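Local coordinates for protein lysyl oxidase (Pichia pastoris, PDB 1W7C) that probably oxidises primary amines, lysine side chains among them, using copper and a topaquinone made from one of its own tyrosines, at residues G95-L100 and S125-E130; S52-W57 and V86-E91; G553-E558 and Y572-G577. All coordinates share one frame; numbering follows the deposited sequence.

Contacts 1 and 2 are neighbouring parts of one antiparallel sheet in the N-terminal region, with centres about 9 Å apart. Strands 82-89 and 96-103, consecutive in the chain, lie next to each other in it: Glu-98 N is 2.8 Å from Val-87 O and Tyr-96 O is 2.9 Å from Phe-89 N, both probable hydrogen bonds. Both contacts lie away from the copper-topaquinone site. Contact 3 belongs to the copper amine oxidase enzyme domain, its centre about 40 Å from that of contact 1 and about 45 Å from that of contact 2. There the side chain of Ile-557 lies about 6 Å from a bound calcium ion.

Contact 1 of 3, residues G95-L100 and S125-E130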
loop_
_atom_site.group_PDB
_atom_site.type_symbol
_atom_site.label_atom_id
_atom_site.label_comp_id
_atom_site.label_asym_id
_atom_site.label_seq_id
_atom_site.Cartn_x
_atom_site.Cartn_y
_atom_site.Cartn_z
ATOM N N GLY A 95 -27.414 40.785 -3.229
ATOM C CA GLY A 95 -26.006 40.505 -3.357
ATOM C C GLY A 95 -25.733 39.163 -3.991
ATOM O O GLY A 95 -26.540 38.234 -3.890
ATOM N N TYR A 96 -24.588 39.081 -4.657
ATOM C CA TYR A 96 -24.138 37.831 -5.254
ATOM C C TYR A 96 -22.658 37.912 -5.510
ATOM O O TYR A 96 -22.114 39.002 -5.630
ATOM C CB TYR A 96 -24.899 37.562 -6.567
ATOM C CG TYR A 96 -24.825 38.694 -7.558
ATOM C CD1 TYR A 96 -23.777 38.777 -8.469
ATOM C CD2 TYR A 96 -25.776 39.691 -7.570
ATOM C CE1 TYR A 96 -23.694 39.827 -9.372
ATOM C CE2 TYR A 96 -25.694 40.740 -8.453
ATOM C CZ TYR A 96 -24.659 40.807 -9.359
ATOM O OH TYR A 96 -24.581 41.862 -10.240
ATOM N N PHE A 97 -22.013 36.755 -5.590
ATOM C CA PHE A 97 -20.665 36.663 -6.125
ATOM C C PHE A 97 -20.773 36.409 -7.620
ATOM O O PHE A 97 -21.651 35.662 -8.051
ATOM C CB PHE A 97 -19.881 35.512 -5.453
ATOM C CG PHE A 97 -19.721 35.668 -3.976
ATOM C CD1 PHE A 97 -20.760 35.364 -3.104
ATOM C CD2 PHE A 97 -18.537 36.176 -3.454
ATOM C CE1 PHE A 97 -20.596 35.566 -1.745
ATOM C CE2 PHE A 97 -18.362 36.329 -2.108
ATOM C CZ PHE A 97 -19.402 36.053 -1.256
ATOM N N GLU A 98 -19.889 37.008 -8.411
ATOM C CA GLU A 98 -19.856 36.713 -9.821
ATOM C C GLU A 98 -18.449 36.387 -10.274
ATOM O O GLU A 98 -17.479 37.052 -9.893
ATOM C CB GLU A 98 -20.474 37.824 -10.681
ATOM C CG GLU A 98 -20.722 37.336 -12.128
ATOM C CD GLU A 98 -21.593 38.238 -12.963
ATOM O OE1 GLU A 98 -21.740 39.424 -12.609
ATOM O OE2 GLU A 98 -22.071 37.758 -14.029
ATOM N N GLU A 99 -18.356 35.342 -11.095
ATOM C CA GLU A 99 -17.116 34.982 -11.744
ATOM C C GLU A 99 -17.070 35.738 -13.074
ATOM O O GLU A 99 -18.063 35.740 -13.841
ATOM C CB GLU A 99 -17.078 33.457 -11.957
ATOM C CG GLU A 99 -17.303 32.678 -10.672
ATOM C CD GLU A 99 -17.067 31.186 -10.789
ATOM O OE1 GLU A 99 -15.885 30.799 -10.971
ATOM O OE2 GLU A 99 -18.060 30.454 -10.712
ATOM N N LEU A 100 -15.921 36.358 -13.322
ATOM C CA LEU A 100 -15.673 37.176 -14.477
ATOM C C LEU A 100 -14.341 36.781 -15.112
ATOM O O LEU A 100 -13.364 36.551 -14.420
ATOM C CB LEU A 100 -15.620 38.668 -14.081
ATOM C CG LEU A 100 -16.866 39.220 -13.364
ATOM C CD1 LEU A 100 -16.534 40.612 -12.849
ATOM C CD2 LEU A 100 -18.084 39.243 -14.235
ATOM N N SER A 125 -22.933 32.399 -13.858
ATOM C CA SER A 125 -21.791 33.114 -13.338
ATOM C C SER A 125 -22.016 33.651 -11.937
ATOM O O SER A 125 -21.028 33.912 -11.239
ATOM C CB SER A 125 -21.393 34.260 -14.263
ATOM O OG SER A 125 -22.496 35.149 -14.441
ATOM N N LYS A 126 -23.267 33.857 -11.552
ATOM C CA LYS A 126 -23.621 34.485 -10.298
ATOM C C LYS A 126 -24.030 33.415 -9.257
ATOM O O LYS A 126 -24.871 32.550 -9.517
ATOM C CB LYS A 126 -24.833 35.430 -10.521
ATOM C CG LYS A 126 -24.480 36.631 -11.404
ATOM C CD LYS A 126 -25.690 37.566 -11.635
ATOM C CE LYS A 126 -25.357 38.761 -12.499
ATOM N NZ LYS A 126 -25.017 38.387 -13.883
ATOM N N LEU A 127 -23.445 33.552 -8.072
ATOM C CA LEU A 127 -23.753 32.723 -6.912
ATOM C C LEU A 127 -24.511 33.582 -5.912
ATOM O O LEU A 127 -23.942 34.546 -5.407
ATOM C CB LEU A 127 -22.451 32.194 -6.303
ATOM C CG LEU A 127 -22.532 31.380 -5.004
ATOM C CD1 LEU A 127 -23.040 29.988 -5.325
ATOM C CD2 LEU A 127 -21.187 31.323 -4.334
ATOM N N PRO A 128 -25.783 33.281 -5.635
ATOM C CA PRO A 128 -26.576 34.122 -4.726
ATOM C C PRO A 128 -25.968 34.239 -3.325
ATOM O O PRO A 128 -25.388 33.283 -2.796
ATOM C CB PRO A 128 -27.908 33.379 -4.659
ATOM C CG PRO A 128 -27.987 32.633 -5.915
ATOM C CD PRO A 128 -26.581 32.164 -6.189
ATOM N N PHE A 129 -26.179 35.389 -2.693
ATOM C CA PHE A 129 -25.708 35.631 -1.342
ATOM C C PHE A 129 -26.042 34.482 -0.381
ATOM O O PHE A 129 -25.196 34.068 0.402
ATOM C CB PHE A 129 -26.319 36.933 -0.803
ATOM C CG PHE A 129 -25.872 37.259 0.598
ATOM C CD1 PHE A 129 -24.659 37.903 0.818
ATOM C CD2 PHE A 129 -26.656 36.903 1.698
ATOM C CE1 PHE A 129 -24.246 38.186 2.077
ATOM C CE2 PHE A 129 -26.238 37.203 2.968
ATOM C CZ PHE A 129 -25.032 37.843 3.159
ATOM N N GLU A 130 -27.291 34.008 -0.396
ATOM C CA GLU A 130 -27.712 32.986 0.567
ATOM C C GLU A 130 -26.842 31.735 0.547
ATOM O O GLU A 130 -26.672 31.130 1.591
ATOM C CB GLU A 130 -29.170 32.580 0.413
ATOM C CG GLU A 130 -30.183 33.663 0.791
ATOM C CD GLU A 130 -29.921 34.330 2.143
ATOM O OE1 GLU A 130 -30.016 35.564 2.225
ATOM O OE2 GLU A 130 -29.678 33.614 3.141
HETATM O O HOH W 1 -20.495 31.409 -9.737
#
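Lys-126 lies alongside Tyr-96, both side chains pointing the same way, and its CD rests over one face of the ring, off-centre toward the rim. The CH-pi contact measures 4.0 Å from CD to the Tyr-96 ring centroid. Lysine suits the place because its chain offers methylenes to the aromatic face before ending in a charge: it runs extended as far as CE, then bends (chi4 66°) to bring NZ to Glu-98.

That carboxylate takes two donors on one oxygen. Ser-125 OG gives a hydrogen bond to Glu-98 OE2 at 2.7 Å on the anti side, whereas Lys-126 NZ forms a salt bridge with the same OE2 at 3.0 Å from above the carboxylate plane. Glu-98 reaches them with CG anti to the backbone N (chi1 -167°). Glu-98 is buried, and the two donors, one of them charged, should favour its ionised form.

On the other face Phe-97 CD1 meets Leu-127 CD2 at 4.2 Å. These residues form the hydrogen-bonded antiparallel pair, with Leu-127 N bound to Phe-97 O at 2.8 Å and Phe-97 N to Leu-127 O at 2.9 Å. Glu-99 N binds Ser-125 O at one end, and Phe-129 N binds Gly-95 O at the other, where 125-130 leaves its strand for a 3-10 turn.

Glu-99 OE1 goes to Arg-84 and Tyr-119, while OE2 holds a water that reaches Ser-125 O weakly. Phe-129 meets Phe-50 edge-to-face and Lys-138 of helix 136-150 through a cation-pi contact. Strand 96-103 runs between strand 82-89 and the short strand 126-128, while Pro-115 of strand 112-115 packs on Glu-98 and Ser-125.

Contact 2 of 3, residues S52-W57 and V86-E91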
loop_
_atom_site.group_PDB
_atom_site.type_symbol
_atom_site.label_atom_id
_atom_site.label_comp_id
_atom_site.label_asym_id
_atom_site.label_seq_id
_atom_site.Cartn_x
_atom_site.Cartn_y
_atom_site.Cartn_z
ATOM N N SER A 52 -21.254 46.256 -0.063
ATOM C CA SER A 52 -20.133 46.696 -0.883
ATOM C C SER A 52 -19.920 45.779 -2.073
ATOM O O SER A 52 -20.495 44.693 -2.147
ATOM C CB SER A 52 -18.821 46.664 -0.085
ATOM O OG SER A 52 -18.898 47.257 1.181
ATOM N N ASN A 53 -19.048 46.208 -2.977
ATOM C CA ASN A 53 -18.436 45.301 -3.951
ATOM C C ASN A 53 -16.990 45.140 -3.581
ATOM O O ASN A 53 -16.340 46.117 -3.213
ATOM C CB ASN A 53 -18.479 45.853 -5.380
ATOM C CG ASN A 53 -19.828 46.405 -5.770
ATOM O OD1 ASN A 53 -20.868 45.822 -5.474
ATOM N ND2 ASN A 53 -19.816 47.533 -6.494
ATOM N N TYR A 54 -16.467 43.930 -3.700
ATOM C CA TYR A 54 -15.055 43.703 -3.420
ATOM C C TYR A 54 -14.537 42.490 -4.154
ATOM O O TYR A 54 -15.285 41.601 -4.506
ATOM C CB TYR A 54 -14.787 43.562 -1.931
ATOM C CG TYR A 54 -15.615 42.518 -1.213
ATOM C CD1 TYR A 54 -15.185 41.215 -1.100
ATOM C CD2 TYR A 54 -16.820 42.859 -0.627
ATOM C CE1 TYR A 54 -15.936 40.264 -0.418
ATOM C CE2 TYR A 54 -17.609 41.915 0.047
ATOM C CZ TYR A 54 -17.154 40.629 0.158
ATOM O OH TYR A 54 -17.944 39.724 0.832
ATOM N N VAL A 55 -13.234 42.469 -4.390
ATOM C CA VAL A 55 -12.626 41.374 -5.129
ATOM C C VAL A 55 -12.148 40.260 -4.177
ATOM O O VAL A 55 -11.422 40.519 -3.201
ATOM C CB VAL A 55 -11.432 41.897 -5.983
ATOM C CG1 VAL A 55 -10.747 40.769 -6.768
ATOM C CG2 VAL A 55 -11.909 42.972 -6.947
ATOM N N LEU A 56 -12.503 39.024 -4.494
ATOM C CA LEU A 56 -11.994 37.882 -3.721
ATOM C C LEU A 56 -10.737 37.266 -4.320
ATOM O O LEU A 56 -9.715 37.172 -3.651
ATOM C CB LEU A 56 -13.051 36.772 -3.567
ATOM C CG LEU A 56 -14.180 36.967 -2.593
ATOM C CD1 LEU A 56 -15.249 37.835 -3.222
ATOM C CD2 LEU A 56 -14.742 35.594 -2.192
ATOM N N TRP A 57 -10.871 36.821 -5.573
ATOM C CA TRP A 57 -9.884 35.959 -6.221
ATOM C C TRP A 57 -9.550 36.451 -7.626
ATOM O O TRP A 57 -10.415 37.004 -8.321
ATOM C CB TRP A 57 -10.420 34.529 -6.300
ATOM C CG TRP A 57 -10.590 33.901 -4.965
ATOM C CD1 TRP A 57 -9.768 34.036 -3.873
ATOM C CD2 TRP A 57 -11.678 33.079 -4.547
ATOM N NE1 TRP A 57 -10.275 33.324 -2.816
ATOM C CE2 TRP A 57 -11.439 32.717 -3.207
ATOM C CE3 TRP A 57 -12.835 32.587 -5.181
ATOM C CZ2 TRP A 57 -12.324 31.918 -2.472
ATOM C CZ3 TRP A 57 -13.714 31.787 -4.451
ATOM C CH2 TRP A 57 -13.450 31.458 -3.113
ATOM N N VAL A 86 -13.196 36.422 -9.163
ATOM C CA VAL A 86 -14.455 36.300 -8.450
ATOM C C VAL A 86 -14.580 37.588 -7.634
ATOM O O VAL A 86 -13.684 37.928 -6.833
ATOM C CB VAL A 86 -14.513 35.046 -7.553
ATOM C CG1 VAL A 86 -15.871 34.937 -6.889
ATOM C CG2 VAL A 86 -14.154 33.775 -8.369
ATOM N N VAL A 87 -15.720 38.270 -7.830
ATOM C CA VAL A 87 -15.987 39.576 -7.257
ATOM C C VAL A 87 -17.347 39.470 -6.564
ATOM O O VAL A 87 -18.321 38.971 -7.137
ATOM C CB VAL A 87 -16.015 40.668 -8.342
ATOM C CG1 VAL A 87 -16.336 42.046 -7.755
ATOM C CG2 VAL A 87 -14.699 40.684 -9.131
ATOM N N TYR A 88 -17.419 39.956 -5.332
ATOM C CA TYR A 88 -18.709 40.117 -4.681
ATOM C C TYR A 88 -19.314 41.447 -5.073
ATOM O O TYR A 88 -18.664 42.478 -4.965
ATOM C CB TYR A 88 -18.581 40.036 -3.164
ATOM C CG TYR A 88 -19.920 40.227 -2.505
ATOM C CD1 TYR A 88 -20.871 39.208 -2.502
ATOM C CD2 TYR A 88 -20.284 41.460 -1.963
ATOM C CE1 TYR A 88 -22.114 39.395 -1.938
ATOM C CE2 TYR A 88 -21.523 41.631 -1.391
ATOM C CZ TYR A 88 -22.437 40.609 -1.396
ATOM O OH TYR A 88 -23.666 40.769 -0.804
ATOM N N PHE A 89 -20.542 41.390 -5.563
ATOM C CA PHE A 89 -21.329 42.590 -5.844
ATOM C C PHE A 89 -22.501 42.732 -4.887
ATOM O O PHE A 89 -23.480 41.966 -4.972
ATOM C CB PHE A 89 -21.857 42.569 -7.273
ATOM C CG PHE A 89 -20.780 42.718 -8.313
ATOM C CD1 PHE A 89 -20.261 41.604 -8.944
ATOM C CD2 PHE A 89 -20.253 43.959 -8.622
ATOM C CE1 PHE A 89 -19.269 41.721 -9.879
ATOM C CE2 PHE A 89 -19.262 44.086 -9.580
ATOM C CZ PHE A 89 -18.776 42.955 -10.216
ATOM N N GLY A 90 -22.423 43.761 -4.030
ATOM C CA GLY A 90 -23.472 44.072 -3.087
ATOM C C GLY A 90 -24.222 45.356 -3.394
ATOM O O GLY A 90 -25.178 45.652 -2.715
ATOM N N GLU A 91 -23.820 46.074 -4.439
ATOM C CA GLU A 91 -24.399 47.371 -4.756
ATOM C C GLU A 91 -25.848 47.297 -5.221
ATOM O O GLU A 91 -26.555 48.308 -5.220
ATOM C CB GLU A 91 -23.552 48.084 -5.833
ATOM C CG GLU A 91 -23.612 47.414 -7.212
ATOM C CD GLU A 91 -22.912 48.195 -8.297
ATOM O OE1 GLU A 91 -21.897 48.853 -7.996
ATOM O OE2 GLU A 91 -23.381 48.130 -9.460
#
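At a classic beta bulge, Leu-56 and Trp-57 share Val-86 as their single partner across strands 53-61 and 82-89. Leu-56 has the near-helical backbone of the first bulge residue (phi -94°, psi -59°), which turns two successive N-H groups toward one carbonyl. Val-86 O therefore accepts from Leu-56 N at 2.8 Å and, at a longer 3.3 Å, from Trp-57 N; Val-86 N returns a bond to Trp-57 O. The side chains of Trp-57 and Val-86 lie side by side, Val-86 CG2 meeting the indole edge in its plane, 3.6 Å from Trp-57 CE3. Leu-56 points toward the other strand and puts CD1 against Tyr-88 CB.

This pairing belongs to the N2 domain of the copper amine oxidases, and helix 26-39 covers the face bearing Val-55 through Leu-33 and Leu-36. On the face opposite, Tyr-54 and Tyr-88 carry the packing. With Tyr-54 CG between its backbone N and carbonyl carbon, and Tyr-88 CG anti to its backbone N, Tyr-88 CB sits over one face of the Tyr-54 ring, 3.8 Å from its centroid, while the ring planes are obliquely turned, 32° apart. Their closest atoms are Tyr-54 CE2 and Tyr-88 CD2, at 3.4 Å. Tyrosine suits both places, combining a broad apolar ring with a hydroxyl that finds a polar partner: Asp-135 for Tyr-54, the carbonyl of Phe-50 for Tyr-88.

At the far end Asn-53 ties down the turn after strand 82-89. Its OD1 accepts from Gly-90 N at 3.0 Å and from Glu-91 N at 3.1 Å, and its ND2 donates to Glu-91 OE1 at 2.9 Å, approaching from above the carboxylate plane. Glycine suits position 90, where a CB would collide with Ser-52 O. An amide suits position 53 because it can accept and donate at once; ND2 also binds Asn-41 O.

Contact 3 of 3, residues G553-E558 and Y572-G577; sequences GILLIE and YNIMPG
Ile-554 lays its CG2 branch against the amide of Asn-573, 3.5 Å from ND2, the two side chains crossing at about a right angle. Ile-554 also packs on Met-512 of strand 504-518 and on Leu-655 of the second subunit, apolar neighbours that suit an isoleucine.

Leu-555 carries most of the polar exchange. Its carbonyl oxygen is held by two donors arriving from opposite faces of the carbonyl plane: Ile-574 N at 3.1 Å from Leu-555 O, and Asn-573 ND2 at 3.0 Å from the same O. With Asn-573 CG anti to the backbone N (chi1 168°), the amide lies beside strand 553-559, and Leu-555 O is close to the amide plane, where the N-H points. A water accepts from Leu-555 N and from Asn-573 ND2 and donates to Ile-574 O at 2.7 Å. The Leu-555 side chain meets Ile-574, CD2 to CD1.

Leu-556 shares a face of the sheet with Asn-573 and lays CD2 on its CB at 3.7 Å, using the amide's aliphatic stem.

Ile-557 forms a regular antiparallel pair: its N donates to Tyr-572 O at 2.9 Å, and Tyr-572 N donates back to Ile-557 O at 3.0 Å. Its CG1 packs on Ile-574 CD1 at 4.1 Å, and both isoleucines also touch Leu-498, a residue of a calcium site. Tyr-572 leads its ring away, to the edge-to-face partner Tyr-680, with its hydroxyl bound to Gly-450 O.

The strands are antiparallel but strongly twisted against each other, their axes at 142°. Direct main-chain bonds run from Ile-557 and Tyr-572 to Leu-555 O, where ND2 is a second donor; beyond it the water takes over, joining Leu-555 N and Ile-574 O, which are too far apart to bond directly.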
loop_
_atom_site.group_PDB
_atom_site.type_symbol
_atom_site.label_atom_id
_atom_site.label_comp_id
_atom_site.label_asym_id
_atom_site.label_seq_id
_atom_site.Cartn_x
_atom_site.Cartn_y
_atom_site.Cartn_z
ATOM N N GLY A 553 -10.439 -8.142 -11.301
ATOM C CA GLY A 553 -10.489 -7.405 -12.546
ATOM C C GLY A 553 -9.307 -6.454 -12.627
ATOM O O GLY A 553 -8.712 -6.097 -11.600
ATOM N N ILE A 554 -8.975 -6.084 -13.856
ATOM C CA ILE A 554 -7.927 -5.087 -14.187
ATOM C C ILE A 554 -8.561 -4.027 -15.066
ATOM O O ILE A 554 -9.140 -4.355 -16.098
ATOM C CB ILE A 554 -6.736 -5.769 -14.947
ATOM C CG1 ILE A 554 -5.999 -6.738 -14.004
ATOM C CG2 ILE A 554 -5.793 -4.741 -15.593
ATOM C CD1 ILE A 554 -4.978 -7.639 -14.713
ATOM N N LEU A 555 -8.440 -2.769 -14.652
ATOM C CA LEU A 555 -9.020 -1.614 -15.372
ATOM C C LEU A 555 -7.938 -0.928 -16.207
ATOM O O LEU A 555 -6.887 -0.530 -15.703
ATOM C CB LEU A 555 -9.595 -0.585 -14.410
ATOM C CG LEU A 555 -10.193 0.684 -15.032
ATOM C CD1 LEU A 555 -11.369 0.389 -15.858
ATOM C CD2 LEU A 555 -10.545 1.685 -13.934
ATOM N N LEU A 556 -8.237 -0.752 -17.489
ATOM C CA LEU A 556 -7.325 -0.174 -18.447
ATOM C C LEU A 556 -7.892 1.059 -19.131
ATOM O O LEU A 556 -9.075 1.086 -19.489
ATOM C CB LEU A 556 -6.936 -1.182 -19.545
ATOM C CG LEU A 556 -6.329 -2.517 -19.148
ATOM C CD1 LEU A 556 -6.093 -3.379 -20.365
ATOM C CD2 LEU A 556 -5.071 -2.329 -18.306
ATOM N N ILE A 557 -7.008 2.015 -19.411
ATOM C CA ILE A 557 -7.207 2.979 -20.455
ATOM C C ILE A 557 -6.297 2.590 -21.613
ATOM O O ILE A 557 -5.083 2.570 -21.479
ATOM C CB ILE A 557 -6.938 4.404 -19.990
ATOM C CG1 ILE A 557 -7.784 4.763 -18.748
ATOM C CG2 ILE A 557 -7.151 5.397 -21.145
ATOM C CD1 ILE A 557 -9.264 4.694 -18.887
ATOM N N GLU A 558 -6.924 2.253 -22.740
ATOM C CA GLU A 558 -6.233 1.781 -23.941
ATOM C C GLU A 558 -6.218 2.854 -25.023
ATOM O O GLU A 558 -7.165 3.621 -25.173
ATOM C CB GLU A 558 -7.011 0.587 -24.556
ATOM C CG GLU A 558 -7.158 -0.629 -23.661
ATOM C CD GLU A 558 -7.919 -1.748 -24.341
ATOM O OE1 GLU A 558 -8.426 -1.572 -25.502
ATOM O OE2 GLU A 558 -8.090 -2.846 -23.708
ATOM N N TYR A 572 -2.569 1.787 -20.121
ATOM C CA TYR A 572 -2.166 2.001 -18.740
ATOM C C TYR A 572 -3.240 1.408 -17.852
ATOM O O TYR A 572 -4.443 1.543 -18.111
ATOM C CB TYR A 572 -1.920 3.498 -18.405
ATOM C CG TYR A 572 -0.463 3.896 -18.430
ATOM C CD1 TYR A 572 0.241 3.999 -19.626
ATOM C CD2 TYR A 572 0.231 4.147 -17.253
ATOM C CE1 TYR A 572 1.579 4.310 -19.631
ATOM C CE2 TYR A 572 1.579 4.490 -17.254
ATOM C CZ TYR A 572 2.274 4.567 -18.447
ATOM O OH TYR A 572 3.599 4.887 -18.507
ATOM N N ASN A 573 -2.770 0.728 -16.810
ATOM C CA ASN A 573 -3.646 0.133 -15.793
ATOM C C ASN A 573 -3.750 1.094 -14.629
ATOM O O ASN A 573 -2.731 1.508 -14.094
ATOM C CB ASN A 573 -3.028 -1.230 -15.406
ATOM C CG ASN A 573 -3.605 -1.895 -14.171
ATOM O OD1 ASN A 573 -2.845 -2.610 -13.488
ATOM N ND2 ASN A 573 -4.876 -1.771 -13.920
ATOM N N ILE A 574 -4.999 1.410 -14.280
ATOM C CA ILE A 574 -5.306 2.161 -13.051
ATOM C C ILE A 574 -5.495 1.117 -11.956
ATOM O O ILE A 574 -6.502 0.394 -11.954
ATOM C CB ILE A 574 -6.568 3.017 -13.194
ATOM C CG1 ILE A 574 -6.483 3.932 -14.424
ATOM C CG2 ILE A 574 -6.773 3.819 -11.915
ATOM C CD1 ILE A 574 -7.750 4.746 -14.668
ATOM N N MET A 575 -4.503 1.029 -11.060
ATOM C CA MET A 575 -4.398 -0.070 -10.077
ATOM C C MET A 575 -4.671 0.543 -8.695
ATOM O O MET A 575 -3.917 1.393 -8.246
ATOM C CB MET A 575 -2.951 -0.615 -10.157
ATOM C CG MET A 575 -2.692 -1.693 -9.148
ATOM S SD MET A 575 -0.979 -2.276 -9.160
ATOM C CE MET A 575 -0.568 -1.954 -10.746
ATOM N N PRO A 576 -5.713 0.110 -7.998
ATOM C CA PRO A 576 -5.931 0.625 -6.642
ATOM C C PRO A 576 -4.890 0.119 -5.662
ATOM O O PRO A 576 -4.427 -0.995 -5.778
ATOM C CB PRO A 576 -7.304 0.099 -6.273
ATOM C CG PRO A 576 -7.441 -1.177 -7.101
ATOM C CD PRO A 576 -6.730 -0.890 -8.410
ATOM N N GLY A 577 -4.481 0.976 -4.748
ATOM C CA GLY A 577 -3.734 0.581 -3.569
ATOM C C GLY A 577 -4.689 0.656 -2.394
ATOM O O GLY A 577 -5.896 0.486 -2.507
HETATM O O HOH W 2 -7.193 -2.239 -12.051
#